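Local coordinates for protein 2,3-bisphosphoglycerate-independent phosphoglycerate mutase (Pyrococcus horikoshii, PDB 2ZKT) that probably interconverts 2-phosphoglycerate and 3-phosphoglycerate in glycolysis, as a metal-binding, cofactor-independent mutase of the alkaline phosphatase superfamily, at residues B[80-85]-B[259-264]; B[338-343]-B[402-407]. All coordinates share one frame; numbering follows the deposited sequence.

Interaction 1 (B[80-85]-B[259-264])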
# COMPACT_ATOMS: atom_id res chain seq x y z
N GLY B 80 31.58 -13.30 11.32
CA GLY B 80 32.57 -13.62 10.30
C GLY B 80 32.35 -14.86 9.43
O GLY B 80 32.32 -14.77 8.20
N PHE B 81 32.20 -16.02 10.08
CA PHE B 81 32.01 -17.28 9.35
C PHE B 81 30.85 -17.25 8.35
O PHE B 81 30.96 -17.82 7.25
CB PHE B 81 31.78 -18.43 10.34
CG PHE B 81 32.05 -19.80 9.76
CD1 PHE B 81 31.07 -20.45 9.01
CD2 PHE B 81 33.28 -20.44 9.97
CE1 PHE B 81 31.30 -21.73 8.48
CE2 PHE B 81 33.53 -21.72 9.44
CZ PHE B 81 32.54 -22.36 8.70
N PHE B 82 29.74 -16.60 8.72
CA PHE B 82 28.58 -16.51 7.83
C PHE B 82 28.92 -15.64 6.61
O PHE B 82 28.55 -15.96 5.48
CB PHE B 82 27.37 -15.87 8.57
CG PHE B 82 26.88 -16.67 9.76
CD1 PHE B 82 26.45 -17.99 9.60
CD2 PHE B 82 26.82 -16.08 11.03
CE1 PHE B 82 25.97 -18.72 10.69
CE2 PHE B 82 26.33 -16.80 12.12
CZ PHE B 82 25.91 -18.12 11.95
N GLU B 83 29.62 -14.53 6.86
CA GLU B 83 30.03 -13.62 5.78
C GLU B 83 30.95 -14.39 4.81
O GLU B 83 30.80 -14.27 3.59
CB GLU B 83 30.78 -12.41 6.38
CG GLU B 83 30.62 -11.10 5.60
CD GLU B 83 29.26 -10.42 5.83
OE1 GLU B 83 28.89 -10.20 7.01
OE2 GLU B 83 28.58 -10.09 4.83
N ALA B 84 31.89 -15.17 5.34
CA ALA B 84 32.80 -15.93 4.49
C ALA B 84 32.05 -16.95 3.63
O ALA B 84 32.33 -17.11 2.44
CB ALA B 84 33.84 -16.64 5.37
N LEU B 85 31.12 -17.70 4.27
CA LEU B 85 30.34 -18.68 3.51
C LEU B 85 29.47 -17.97 2.46
O LEU B 85 29.02 -18.54 1.47
CB LEU B 85 29.37 -19.43 4.44
CG LEU B 85 30.01 -20.36 5.50
CD1 LEU B 85 28.95 -21.18 6.21
CD2 LEU B 85 31.01 -21.38 4.93
N ALA B 259 22.16 -19.30 5.87
CA ALA B 259 21.38 -20.35 5.22
C ALA B 259 22.28 -21.54 4.84
O ALA B 259 21.91 -22.70 5.05
CB ALA B 259 20.69 -19.80 3.99
N ARG B 260 23.47 -21.24 4.30
CA ARG B 260 24.40 -22.30 3.90
C ARG B 260 24.89 -23.07 5.12
O ARG B 260 24.93 -24.31 5.11
CB ARG B 260 25.61 -21.71 3.14
CG ARG B 260 25.38 -21.65 1.63
CD ARG B 260 26.41 -20.80 0.89
NE ARG B 260 26.11 -20.76 -0.54
CZ ARG B 260 26.56 -19.84 -1.39
NH1 ARG B 260 27.34 -18.85 -0.96
NH2 ARG B 260 26.21 -19.89 -2.67
N ALA B 261 25.26 -22.34 6.17
CA ALA B 261 25.73 -22.97 7.40
C ALA B 261 24.72 -24.00 7.94
O ALA B 261 25.12 -25.07 8.39
CB ALA B 261 26.04 -21.91 8.46
N VAL B 262 23.42 -23.69 7.89
CA VAL B 262 22.44 -24.64 8.43
C VAL B 262 21.99 -25.71 7.43
O VAL B 262 21.15 -26.56 7.75
CB VAL B 262 21.20 -23.91 9.04
CG1 VAL B 262 21.67 -22.97 10.15
CG2 VAL B 262 20.42 -23.15 7.97
N GLY B 263 22.55 -25.66 6.21
CA GLY B 263 22.23 -26.70 5.23
C GLY B 263 21.37 -26.41 4.02
O GLY B 263 20.95 -27.34 3.33
N PHE B 264 21.09 -25.14 3.73
CA PHE B 264 20.26 -24.81 2.56
C PHE B 264 21.09 -24.77 1.27
O PHE B 264 22.30 -24.54 1.31
CB PHE B 264 19.59 -23.45 2.76
CG PHE B 264 18.39 -23.48 3.66
CD1 PHE B 264 18.54 -23.61 5.04
CD2 PHE B 264 17.10 -23.40 3.13
CE1 PHE B 264 17.42 -23.64 5.88
CE2 PHE B 264 15.97 -23.43 3.96
CZ PHE B 264 16.13 -23.55 5.34

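Interaction 2 (B[338-343]-B[402-407])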
# COMPACT_ATOMS: atom_id res chain seq x y z
N GLU B 338 -1.32 -27.30 -0.95
CA GLU B 338 -0.08 -28.08 -1.03
C GLU B 338 1.12 -27.31 -0.43
O GLU B 338 2.15 -27.89 -0.08
CB GLU B 338 0.20 -28.38 -2.51
CG GLU B 338 -0.93 -29.19 -3.18
CD GLU B 338 -0.58 -29.43 -4.63
OE1 GLU B 338 -0.46 -28.46 -5.37
OE2 GLU B 338 -0.45 -30.59 -5.02
N VAL B 339 1.01 -25.99 -0.33
CA VAL B 339 2.11 -25.18 0.17
C VAL B 339 1.68 -24.30 1.33
O VAL B 339 0.72 -23.53 1.24
CB VAL B 339 2.68 -24.26 -0.97
CG1 VAL B 339 3.90 -23.51 -0.48
CG2 VAL B 339 3.03 -25.10 -2.19
N VAL B 340 2.40 -24.43 2.44
CA VAL B 340 2.13 -23.64 3.63
C VAL B 340 3.01 -22.41 3.52
O VAL B 340 4.24 -22.53 3.44
CB VAL B 340 2.49 -24.41 4.90
CG1 VAL B 340 2.27 -23.52 6.12
CG2 VAL B 340 1.66 -25.69 4.97
N ILE B 341 2.40 -21.22 3.50
CA ILE B 341 3.18 -20.00 3.37
C ILE B 341 3.24 -19.13 4.62
O ILE B 341 2.24 -18.90 5.31
CB ILE B 341 2.68 -19.15 2.17
CG1 ILE B 341 3.60 -17.94 1.97
CG2 ILE B 341 1.26 -18.71 2.41
CD1 ILE B 341 3.29 -17.14 0.71
N ALA B 342 4.45 -18.64 4.91
CA ALA B 342 4.67 -17.79 6.07
C ALA B 342 5.42 -16.54 5.61
O ALA B 342 6.37 -16.62 4.82
CB ALA B 342 5.47 -18.54 7.14
N ILE B 343 4.99 -15.39 6.10
CA ILE B 343 5.65 -14.14 5.73
C ILE B 343 5.90 -13.28 6.95
O ILE B 343 5.02 -13.08 7.79
CB ILE B 343 4.77 -13.34 4.73
CG1 ILE B 343 4.55 -14.16 3.46
CG2 ILE B 343 5.45 -12.00 4.41
CD1 ILE B 343 3.56 -13.55 2.48
N ASP B 402 4.74 -28.40 11.39
CA ASP B 402 3.58 -29.13 11.90
C ASP B 402 2.40 -29.00 10.93
O ASP B 402 1.66 -29.95 10.68
CB ASP B 402 3.22 -28.59 13.30
CG ASP B 402 2.09 -29.43 13.92
OD1 ASP B 402 2.27 -30.64 14.03
OD2 ASP B 402 1.08 -28.86 14.32
N LEU B 403 2.20 -27.76 10.40
CA LEU B 403 1.13 -27.58 9.43
C LEU B 403 1.41 -28.39 8.15
O LEU B 403 0.51 -28.78 7.41
CB LEU B 403 1.05 -26.10 9.06
CG LEU B 403 0.43 -25.22 10.16
CD1 LEU B 403 0.75 -23.74 9.96
CD2 LEU B 403 -1.10 -25.32 10.23
N MET B 404 2.73 -28.59 7.90
CA MET B 404 3.16 -29.38 6.73
C MET B 404 3.12 -30.89 7.03
O MET B 404 3.48 -31.71 6.19
CB MET B 404 4.61 -28.98 6.39
CG MET B 404 4.75 -27.61 5.69
SD MET B 404 6.37 -26.85 5.97
CE MET B 404 7.37 -27.83 4.84
N ASN B 405 2.69 -31.25 8.24
CA ASN B 405 2.60 -32.65 8.66
C ASN B 405 3.97 -33.34 8.64
O ASN B 405 4.07 -34.53 8.34
CB ASN B 405 1.61 -33.42 7.78
CG ASN B 405 0.17 -32.93 7.96
OD1 ASN B 405 -0.26 -32.64 9.08
ND2 ASN B 405 -0.57 -32.86 6.86
N ARG B 406 5.02 -32.58 8.95
CA ARG B 406 6.37 -33.11 8.96
C ARG B 406 6.95 -33.12 10.37
O ARG B 406 8.15 -33.28 10.56
CB ARG B 406 7.27 -32.28 8.03
CG ARG B 406 6.91 -32.44 6.55
CD ARG B 406 7.75 -31.53 5.65
NE ARG B 406 7.28 -31.58 4.26
CZ ARG B 406 7.57 -32.57 3.41
NH1 ARG B 406 8.34 -33.58 3.79
NH2 ARG B 406 7.04 -32.56 2.19
N SER B 407 6.07 -32.96 11.37
CA SER B 407 6.49 -32.95 12.77
C SER B 407 6.38 -34.33 13.43
O SER B 407 5.45 -35.10 13.17
CB SER B 407 5.63 -31.97 13.56
OG SER B 407 4.25 -32.31 13.46

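Interaction 1 (B[80-85]-B[259-264])
Leu85 reaches across from helix 80-86 and lays its CD1 methyl on Ala261, 3.8 Å from CB, near the end of helix 253-261. The single methyl of Ala261 also receives the ring of Phe82, whose CE1 lies 3.9 Å from the same CB; the CA atoms of Phe82 and Ala261 are 7.1 Å apart. The methyl sits at the edge of that ring, in its plane, so this is an edge contact and not a stack. Residues three apart on one helix thus converge on one alanine: Leu85 is directed toward it, with CG anti to the carbonyl carbon (chi1 -67°), whereas Phe82 arrives only by the end of its ring.

Beside this apolar patch lies one polar bond. Arg260, extended from CG to NE, sends NH1 to Leu85 O at 3.0 Å, with an N-H...O angle of 150°; the carbonyl oxygen lies near the guanidinium plane, and the donor lies in the carbonyl plane. With an alanine in place of Arg260, Leu85 O would probably lose this donor, and with it the one hydrogen bond between the two segments.

Gly263, with its positive phi, closes helix 253-261 in a Schellman motif, and the chain then enters edge strand 265-267. The Phe82 ring also touches Leu254 and Val258 of helix 253-261, while Arg260 packs on Val266 of that strand and Ala84 touches Val163 of the four-stranded antiparallel sheet.

Interaction 2 (B[338-343]-B[402-407])
Val340 of strand 339-344 packs against Leu403 and Met404 where helix 396-403 ends, a helix-on-sheet contact in the alpha/beta metalloenzyme domain of the alkaline phosphatase superfamily. Across the two segments the contact is apolar. CG1 of the valine faces Leu403, 4.1 Å from both its CB and its CD1, while CG2 rests mainly on Met404, 3.7 Å from CG, and lies near Leu403 as well. This follows from chi1 of Val340 (177°), which sets CG1 anti to the backbone N and CG2 anti to the carbonyl carbon. The valine side chain meets Leu403 at about a right angle and Met404 more obliquely. Ile365 of strand 361-366 touches both Val340 and Leu403 and extends the apolar layer along the sheet.

Backbone bonds shape the two partners separately. Val340 is paired with Lys6 and Leu8, which places its strand beside strand 6-12 in the mixed sheet, and Asn405, at positive phi, ends the helix in a Schellman motif.

Side-chain hydrogen bonds add to the hold on the turn. Arg5 NH2 bonds to Leu403 O, so the N-terminal part of the chain takes part. Within 402-407, Ser407 OG donates to the anti lone pair of Asp402 OD1 at 2.7 Å.

In both contacts one partner is the C-terminal end of a helix closed by a Schellman motif, in 259-264 and in 402-407. Interaction 1 lies nearer the middle of the chain and joins two helices, close to the edge strand 265-267 and to the separate antiparallel sheet; interaction 2 lies farther out and sets a helix end on an inner strand of the large mixed sheet. Their chemistry differs accordingly. The partly buried interaction 1 combines apolar contacts with an arginine-to-carbonyl bond, whereas the buried interaction 2 is purely apolar between its segments. They share no helix or strand, though both lie against the same mixed sheet, and their centres are 24 Å apart.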